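Local coordinates for protein Cag38821 (PDB 2X48) that is of unknown function but has a beta-hairpin followed by three helices that resemble a helix-turn-helix domain, so it may bind nucleic acid in a rod-shaped archaeal virus, at residues 46-49 with 50-54. Sequence-based numbering, arbitrary orientation.
Sequences RKVR and RYLES
Lys-47 slants across the side chains of Arg-50 and Tyr-51, which follow it one turn later in helix 45-52. Its chain bends about CB-CG (chi2 -79°), and CD comes 3.9 Å from Tyr-51 OH. CD also lies at the edge of the Arg-50 guanidinium, in its plane. Lys-47 NZ is 3.4 Å from Arg-50 NH1; both are donors with like charge, so they do not bond. Tyr-51 OH is hydrogen-bonded to Glu-17, which also makes a long, weak ion pair with Lys-47 NZ. The Tyr-51 ring turns one face to Lys-47 O, which sits 3.1 Å above its plane, toward the rim. That oxygen also accepts the N-H of Tyr-51, with N to Lys-47 O 2.9 Å. Val-48 and Leu-52 run side by side, with CG1 and CD1 4.0 Å apart. Val-48 packs on helix 34-41, while Tyr-51 and Leu-52 pack on helix 17-29. The Arg-50 N to Arg-46 O bond is nearly straight (171°), but the bond from Glu-53 N to Arg-49 O is weak. The apolar side thus joins the last helix to the other two. The basic side, with Arg-46, Arg-49 and Arg-50 exposed, would suit an anionic partner, possibly nucleic acid.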
# COMPACT_ATOMS: atom_id res chain seq x y z
N ARG A 46 -7.32 6.70 6.18
CA ARG A 46 -7.07 8.11 5.87
C ARG A 46 -5.75 8.31 5.13
O ARG A 46 -5.71 9.02 4.13
CB ARG A 46 -7.11 8.95 7.14
CG ARG A 46 -8.50 9.06 7.70
CD ARG A 46 -8.53 9.69 9.08
NE ARG A 46 -8.18 11.11 9.07
CZ ARG A 46 -8.98 12.09 8.65
NH1 ARG A 46 -10.19 11.83 8.15
NH2 ARG A 46 -8.56 13.35 8.71
N LYS A 47 -4.68 7.68 5.63
CA LYS A 47 -3.38 7.72 4.95
C LYS A 47 -3.49 7.18 3.52
O LYS A 47 -2.97 7.79 2.58
CB LYS A 47 -2.35 6.91 5.73
CG LYS A 47 -1.72 7.63 6.91
CD LYS A 47 -0.63 8.59 6.46
CE LYS A 47 0.08 9.21 7.64
NZ LYS A 47 1.03 10.29 7.23
N VAL A 48 -4.17 6.05 3.37
CA VAL A 48 -4.37 5.44 2.05
C VAL A 48 -5.14 6.37 1.11
O VAL A 48 -4.80 6.48 -0.06
CB VAL A 48 -5.10 4.08 2.13
CG1 VAL A 48 -5.32 3.51 0.73
CG2 VAL A 48 -4.32 3.09 3.01
N ARG A 49 -6.18 7.05 1.61
CA ARG A 49 -6.93 8.00 0.78
C ARG A 49 -6.00 9.12 0.30
O ARG A 49 -6.03 9.47 -0.87
CB ARG A 49 -8.16 8.55 1.52
CG ARG A 49 -9.23 7.48 1.81
CD ARG A 49 -10.64 8.04 2.02
NE ARG A 49 -10.71 9.09 3.04
CZ ARG A 49 -10.78 8.88 4.36
NH1 ARG A 49 -10.84 9.92 5.19
NH2 ARG A 49 -10.79 7.65 4.86
N ARG A 50 -5.18 9.66 1.20
CA ARG A 50 -4.14 10.64 0.83
C ARG A 50 -3.22 10.09 -0.24
O ARG A 50 -2.85 10.80 -1.18
CB ARG A 50 -3.26 11.00 2.03
CG ARG A 50 -3.91 11.81 3.11
CD ARG A 50 -3.01 11.82 4.36
NE ARG A 50 -3.17 13.02 5.20
CZ ARG A 50 -2.55 13.21 6.36
NH1 ARG A 50 -1.73 12.27 6.85
NH2 ARG A 50 -2.75 14.33 7.05
N TYR A 51 -2.80 8.84 -0.07
CA TYR A 51 -1.86 8.23 -1.00
C TYR A 51 -2.44 8.14 -2.40
O TYR A 51 -1.75 8.43 -3.37
CB TYR A 51 -1.45 6.84 -0.53
CG TYR A 51 -0.60 6.77 0.73
CD1 TYR A 51 0.00 7.90 1.27
CD2 TYR A 51 -0.38 5.54 1.35
CE1 TYR A 51 0.78 7.82 2.41
CE2 TYR A 51 0.40 5.45 2.49
CZ TYR A 51 0.98 6.59 3.02
OH TYR A 51 1.76 6.49 4.14
N LEU A 52 -3.71 7.75 -2.50
CA LEU A 52 -4.35 7.51 -3.79
C LEU A 52 -4.72 8.78 -4.53
O LEU A 52 -5.04 8.72 -5.71
CB LEU A 52 -5.59 6.62 -3.62
CG LEU A 52 -5.35 5.25 -2.99
CD1 LEU A 52 -6.63 4.46 -2.98
CD2 LEU A 52 -4.26 4.50 -3.73
N GLU A 53 -4.65 9.93 -3.87
CA GLU A 53 -4.89 11.21 -4.54
C GLU A 53 -3.59 11.83 -5.11
O GLU A 53 -3.58 13.01 -5.46
CB GLU A 53 -5.62 12.20 -3.61
CG GLU A 53 -4.80 12.80 -2.46
CD GLU A 53 -5.59 13.80 -1.63
OE1 GLU A 53 -5.21 14.99 -1.58
OE2 GLU A 53 -6.61 13.40 -1.02
N SER A 54 -2.53 11.02 -5.22
CA SER A 54 -1.21 11.49 -5.70
C SER A 54 -0.86 10.87 -7.06
O SER A 54 -1.26 9.74 -7.38
CB SER A 54 -0.11 11.15 -4.68
OG SER A 54 -0.35 11.75 -3.41